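PDB 5JS4: phiAB6 tailspike from Unidentified phage, which probably binds and fragments the exopolysaccharide of Acinetobacter baumannii as a trimeric beta-helical tailspike of the phage. Local coordinates for residues T328-A342 / F354-T368. Numbering follows the deposited sequence.
Sequences TAFINCGPTIQNLTA and FIEIDGYLANIDHIT
Ile337 packs against Ile355, Ile357 and Ile364 in the middle of this contact between successive coils of a right-handed parallel beta-helix. Its CD1 meets Ile355 CG2 tip to tip at 3.8 Å, and Ile357 CD1 approaches from the same facing wall. Ile364 lies alongside Ile337 and points the same way, as residues of adjacent coils in register do. Where strand 340-345 runs, the Phe354 ring carries Ala342 CB over one face, 3.9 Å from its centroid. Leu340 CD2 touches the edge of that ring, 3.9 Å from Phe354 CZ. With CG anti to the backbone N (chi1 177°), the Phe354 ring swings back to the 328-342 coil and meets Phe330 obliquely, planes at 78°.

On the outward side of this wall, Thr328 OG1 donates to Glu356 OE2 at 2.7 Å, on the anti side of the carboxylate. One water links Glu356 OE2 to Thr328 N, and another links OE1 to Asn332 N, so both carboxylate oxygens are held.

Parallel backbone bonds fix the register. Asn363 N to Pro335 O is short and nearly straight, 2.7 Å and 176°. A third water joins that same oxygen to Thr336 OG1 and Asn363 ND2, while Asn363 OD1 accepts a hydrogen bond from Asn389 ND2 of a neighbouring subunit.

Leu297 of strand 296-298 packs on Leu340, Phe354 and Ile355. Phe387 of strand 381-393 packs on Ile364 from the following coil.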
loop_
_atom_site.group_PDB
_atom_site.type_symbol
_atom_site.label_atom_id
_atom_site.label_comp_id
_atom_site.label_asym_id
_atom_site.label_seq_id
_atom_site.Cartn_x
_atom_site.Cartn_y
_atom_site.Cartn_z
ATOM N N THR A 328 34.763 0.119 11.730
ATOM C CA THR A 328 33.946 -0.699 10.840
ATOM C C THR A 328 34.843 -1.694 10.099
ATOM O O THR A 328 35.903 -1.323 9.595
ATOM C CB THR A 328 33.171 0.157 9.823
ATOM O OG1 THR A 328 32.562 1.271 10.489
ATOM C CG2 THR A 328 32.091 -0.682 9.154
ATOM N N ALA A 329 34.407 -2.950 10.033
ATOM C CA ALA A 329 35.219 -4.032 9.462
ATOM C C ALA A 329 35.480 -3.847 7.970
ATOM O O ALA A 329 36.590 -4.080 7.495
ATOM C CB ALA A 329 34.560 -5.379 9.717
ATOM N N PHE A 330 34.444 -3.444 7.240
ATOM C CA PHE A 330 34.542 -3.164 5.812
ATOM C C PHE A 330 34.228 -1.697 5.550
ATOM O O PHE A 330 33.184 -1.201 5.976
ATOM C CB PHE A 330 33.542 -4.017 5.035
ATOM C CG PHE A 330 33.958 -5.445 4.865
ATOM C CD1 PHE A 330 34.810 -5.815 3.837
ATOM C CD2 PHE A 330 33.475 -6.428 5.713
ATOM C CE1 PHE A 330 35.187 -7.133 3.665
ATOM C CE2 PHE A 330 33.848 -7.750 5.547
ATOM C CZ PHE A 330 34.704 -8.103 4.519
ATOM N N ILE A 331 35.117 -1.009 4.841
ATOM C CA ILE A 331 34.867 0.373 4.434
ATOM C C ILE A 331 34.824 0.493 2.912
ATOM O O ILE A 331 35.293 -0.393 2.196
ATOM C CB ILE A 331 35.900 1.356 5.033
ATOM C CG1 ILE A 331 37.330 1.016 4.584
ATOM C CG2 ILE A 331 35.794 1.349 6.552
ATOM C CD1 ILE A 331 38.348 2.094 4.905
ATOM N N ASN A 332 34.239 1.591 2.437
ATOM C CA ASN A 332 34.170 1.920 1.007
ATOM C C ASN A 332 33.496 0.844 0.161
ATOM O O ASN A 332 33.935 0.532 -0.946
ATOM C CB ASN A 332 35.565 2.239 0.457
ATOM C CG ASN A 332 36.175 3.467 1.105
ATOM O OD1 ASN A 332 35.493 4.468 1.328
ATOM N ND2 ASN A 332 37.465 3.400 1.402
ATOM N N CYS A 333 32.412 0.290 0.688
ATOM C CA CYS A 333 31.644 -0.697 -0.048
ATOM C C CYS A 333 31.019 -0.053 -1.274
ATOM O O CYS A 333 30.606 1.103 -1.233
ATOM C CB CYS A 333 30.550 -1.287 0.836
ATOM S SG CYS A 333 29.646 -2.650 0.077
ATOM N N GLY A 334 30.956 -0.814 -2.361
ATOM C CA GLY A 334 30.247 -0.402 -3.566
ATOM C C GLY A 334 28.740 -0.498 -3.389
ATOM O O GLY A 334 28.251 -0.661 -2.273
ATOM N N PRO A 335 27.988 -0.420 -4.499
ATOM C CA PRO A 335 26.526 -0.332 -4.442
ATOM C C PRO A 335 25.789 -1.655 -4.216
ATOM O O PRO A 335 24.567 -1.681 -4.302
ATOM C CB PRO A 335 26.169 0.225 -5.822
ATOM C CG PRO A 335 27.236 -0.309 -6.711
ATOM C CD PRO A 335 28.489 -0.333 -5.882
ATOM N N THR A 336 26.518 -2.731 -3.932
ATOM C CA THR A 336 25.927 -4.057 -3.772
ATOM C C THR A 336 26.383 -4.695 -2.469
ATOM O O THR A 336 27.577 -4.744 -2.190
ATOM C CB THR A 336 26.359 -4.980 -4.930
ATOM O OG1 THR A 336 25.960 -4.403 -6.178
ATOM C CG2 THR A 336 25.756 -6.374 -4.792
ATOM N N ILE A 337 25.424 -5.164 -1.672
ATOM C CA ILE A 337 25.685 -6.148 -0.619
ATOM C C ILE A 337 24.603 -7.207 -0.775
ATOM O O ILE A 337 23.428 -6.898 -0.632
ATOM C CB ILE A 337 25.625 -5.567 0.807
ATOM C CG1 ILE A 337 26.531 -4.340 0.938
ATOM C CG2 ILE A 337 26.038 -6.629 1.822
ATOM C CD1 ILE A 337 26.398 -3.603 2.253
ATOM N N GLN A 338 24.986 -8.444 -1.076
ATOM C CA GLN A 338 23.981 -9.475 -1.329
ATOM C C GLN A 338 24.452 -10.892 -1.057
ATOM O O GLN A 338 25.647 -11.184 -1.100
ATOM C CB GLN A 338 23.462 -9.378 -2.768
ATOM C CG GLN A 338 24.486 -9.693 -3.846
ATOM C CD GLN A 338 23.878 -9.716 -5.240
ATOM O OE1 GLN A 338 23.021 -8.897 -5.569
ATOM N NE2 GLN A 338 24.325 -10.653 -6.066
ATOM N N ASN A 339 23.482 -11.764 -0.782
ATOM C CA ASN A 339 23.713 -13.198 -0.698
ATOM C C ASN A 339 24.776 -13.507 0.349
ATOM O O ASN A 339 25.701 -14.274 0.096
ATOM C CB ASN A 339 24.137 -13.720 -2.076
ATOM C CG ASN A 339 24.195 -15.231 -2.143
ATOM O OD1 ASN A 339 23.308 -15.913 -1.643
ATOM N ND2 ASN A 339 25.242 -15.761 -2.767
ATOM N N LEU A 340 24.632 -12.900 1.525
ATOM C CA LEU A 340 25.721 -12.834 2.493
ATOM C C LEU A 340 25.279 -13.163 3.910
ATOM O O LEU A 340 24.222 -12.732 4.357
ATOM C CB LEU A 340 26.335 -11.432 2.478
ATOM C CG LEU A 340 27.437 -11.135 3.499
ATOM C CD1 LEU A 340 28.674 -11.975 3.228
ATOM C CD2 LEU A 340 27.770 -9.652 3.477
ATOM N N THR A 341 26.117 -13.928 4.600
ATOM C CA THR A 341 26.001 -14.152 6.030
ATOM C C THR A 341 27.274 -13.600 6.655
ATOM O O THR A 341 28.372 -13.949 6.229
ATOM C CB THR A 341 25.863 -15.653 6.337
ATOM O OG1 THR A 341 24.788 -16.195 5.560
ATOM C CG2 THR A 341 25.591 -15.899 7.818
ATOM N N ALA A 342 27.134 -12.723 7.644
ATOM C CA ALA A 342 28.300 -12.140 8.299
ATOM C C ALA A 342 28.042 -11.937 9.780
ATOM O O ALA A 342 27.016 -11.379 10.168
ATOM C CB ALA A 342 28.678 -10.825 7.640
ATOM N N PHE A 354 29.951 -3.471 11.065
ATOM C CA PHE A 354 30.228 -4.378 9.944
ATOM C C PHE A 354 30.692 -3.687 8.664
ATOM O O PHE A 354 31.803 -3.940 8.204
ATOM C CB PHE A 354 29.050 -5.313 9.632
ATOM C CG PHE A 354 29.297 -6.205 8.444
ATOM C CD1 PHE A 354 30.451 -6.980 8.371
ATOM C CD2 PHE A 354 28.391 -6.266 7.391
ATOM C CE1 PHE A 354 30.699 -7.792 7.279
ATOM C CE2 PHE A 354 28.633 -7.081 6.296
ATOM C CZ PHE A 354 29.791 -7.843 6.240
ATOM N N ILE A 355 29.853 -2.836 8.079
ATOM C CA ILE A 355 30.142 -2.314 6.745
ATOM C C ILE A 355 29.670 -0.873 6.530
ATOM O O ILE A 355 28.595 -0.481 6.987
ATOM C CB ILE A 355 29.551 -3.263 5.672
ATOM C CG1 ILE A 355 30.111 -2.949 4.282
ATOM C CG2 ILE A 355 28.027 -3.232 5.700
ATOM C CD1 ILE A 355 30.090 -4.141 3.350
ATOM N N GLU A 356 30.505 -0.094 5.842
ATOM C CA GLU A 356 30.177 1.272 5.454
ATOM C C GLU A 356 29.872 1.312 3.966
ATOM O O GLU A 356 30.672 0.849 3.150
ATOM C CB GLU A 356 31.322 2.228 5.785
ATOM C CG GLU A 356 31.522 2.402 7.279
ATOM C CD GLU A 356 32.647 3.344 7.645
ATOM O OE1 GLU A 356 33.124 4.095 6.770
ATOM O OE2 GLU A 356 33.044 3.332 8.828
ATOM N N ILE A 357 28.711 1.863 3.629
ATOM C CA ILE A 357 28.246 1.943 2.247
ATOM C C ILE A 357 27.648 3.331 2.010
ATOM O O ILE A 357 26.966 3.872 2.877
ATOM C CB ILE A 357 27.222 0.822 1.937
ATOM C CG1 ILE A 357 26.822 0.857 0.460
ATOM C CG2 ILE A 357 26.000 0.917 2.848
ATOM C CD1 ILE A 357 26.008 -0.339 0.008
ATOM N N ASP A 358 27.918 3.920 0.849
ATOM C CA ASP A 358 27.409 5.258 0.564
ATOM C C ASP A 358 25.896 5.234 0.346
ATOM O O ASP A 358 25.341 4.266 -0.187
ATOM C CB ASP A 358 28.106 5.872 -0.647
ATOM C CG ASP A 358 27.851 7.362 -0.760
ATOM O OD1 ASP A 358 28.424 8.132 0.043
ATOM O OD2 ASP A 358 27.070 7.762 -1.639
ATOM N N GLY A 359 25.231 6.308 0.755
ATOM C CA GLY A 359 23.779 6.392 0.652
ATOM C C GLY A 359 23.218 6.566 -0.750
ATOM O O GLY A 359 22.041 6.286 -0.973
ATOM N N TYR A 360 24.042 7.033 -1.692
ATOM C CA TYR A 360 23.592 7.266 -3.069
ATOM C C TYR A 360 23.810 6.033 -3.944
ATOM O O TYR A 360 24.948 5.661 -4.229
ATOM C CB TYR A 360 24.300 8.485 -3.675
ATOM C CG TYR A 360 23.955 8.775 -5.131
ATOM C CD1 TYR A 360 22.630 8.853 -5.561
ATOM C CD2 TYR A 360 24.958 8.987 -6.071
ATOM C CE1 TYR A 360 22.317 9.126 -6.886
ATOM C CE2 TYR A 360 24.656 9.261 -7.396
ATOM C CZ TYR A 360 23.337 9.333 -7.802
ATOM O OH TYR A 360 23.043 9.608 -9.123
ATOM N N LEU A 361 22.701 5.416 -4.357
ATOM C CA LEU A 361 22.687 4.222 -5.214
ATOM C C LEU A 361 23.219 2.978 -4.511
ATOM O O LEU A 361 24.416 2.686 -4.550
ATOM C CB LEU A 361 23.436 4.450 -6.534
ATOM C CG LEU A 361 22.981 5.626 -7.401
ATOM C CD1 LEU A 361 23.688 5.567 -8.745
ATOM C CD2 LEU A 361 21.471 5.653 -7.590
ATOM N N ALA A 362 22.310 2.244 -3.874
ATOM C CA ALA A 362 22.647 0.966 -3.261
ATOM C C ALA A 362 21.544 -0.055 -3.491
ATOM O O ALA A 362 20.360 0.289 -3.502
ATOM C CB ALA A 362 22.886 1.134 -1.770
ATOM N N ASN A 363 21.963 -1.301 -3.689
ATOM C CA ASN A 363 21.082 -2.461 -3.651
ATOM C C ASN A 363 21.620 -3.430 -2.613
ATOM O O ASN A 363 22.660 -4.055 -2.824
ATOM C CB ASN A 363 21.039 -3.158 -5.007
ATOM C CG ASN A 363 20.290 -2.362 -6.054
ATOM O OD1 ASN A 363 19.118 -2.022 -5.871
ATOM N ND2 ASN A 363 20.955 -2.071 -7.167
ATOM N N ILE A 364 20.919 -3.534 -1.489
ATOM C CA ILE A 364 21.276 -4.472 -0.436
ATOM C C ILE A 364 20.139 -5.470 -0.332
ATOM O O ILE A 364 18.995 -5.079 -0.121
ATOM C CB ILE A 364 21.485 -3.758 0.913
ATOM C CG1 ILE A 364 22.661 -2.779 0.809
ATOM C CG2 ILE A 364 21.723 -4.779 2.019
ATOM C CD1 ILE A 364 22.774 -1.808 1.967
ATOM N N ASP A 365 20.442 -6.755 -0.495
ATOM C CA ASP A 365 19.400 -7.772 -0.407
ATOM C C ASP A 365 19.917 -9.156 -0.064
ATOM O O ASP A 365 21.036 -9.528 -0.422
ATOM C CB ASP A 365 18.594 -7.836 -1.701
ATOM C CG ASP A 365 19.438 -8.203 -2.891
ATOM O OD1 ASP A 365 20.058 -7.296 -3.462
ATOM O OD2 ASP A 365 19.469 -9.393 -3.268
ATOM N N HIS A 366 19.069 -9.912 0.623
ATOM C CA HIS A 366 19.358 -11.292 1.002
ATOM C C HIS A 366 20.634 -11.359 1.822
ATOM O O HIS A 366 21.631 -11.958 1.412
ATOM C CB HIS A 366 19.421 -12.189 -0.236
ATOM C CG HIS A 366 18.131 -12.243 -0.994
ATOM N ND1 HIS A 366 17.214 -13.258 -0.828
ATOM C CD2 HIS A 366 17.592 -11.393 -1.897
ATOM C CE1 HIS A 366 16.173 -13.039 -1.611
ATOM N NE2 HIS A 366 16.376 -11.913 -2.269
ATOM N N ILE A 367 20.585 -10.720 2.988
ATOM C CA ILE A 367 21.699 -10.744 3.923
ATOM C C ILE A 367 21.251 -11.178 5.313
ATOM O O ILE A 367 20.090 -11.003 5.700
ATOM C CB ILE A 367 22.434 -9.383 4.004
ATOM C CG1 ILE A 367 21.539 -8.283 4.598
ATOM C CG2 ILE A 367 22.947 -8.988 2.623
ATOM C CD1 ILE A 367 22.273 -6.992 4.899
ATOM N N THR A 368 22.195 -11.759 6.042
ATOM C CA THR A 368 22.016 -12.120 7.437
ATOM C C THR A 368 23.224 -11.588 8.190
ATOM O O THR A 368 24.353 -11.978 7.898
ATOM C CB THR A 368 21.917 -13.643 7.603
ATOM O OG1 THR A 368 20.836 -14.130 6.806
ATOM C CG2 THR A 368 21.676 -14.023 9.058
HETATM O O HOH W 1 35.545 2.682 10.521
HETATM O O HOH W 2 33.506 3.935 3.943
HETATM O O HOH W 3 28.716 2.782 -2.239
HETATM O O HOH W 4 23.816 -2.757 -7.044
#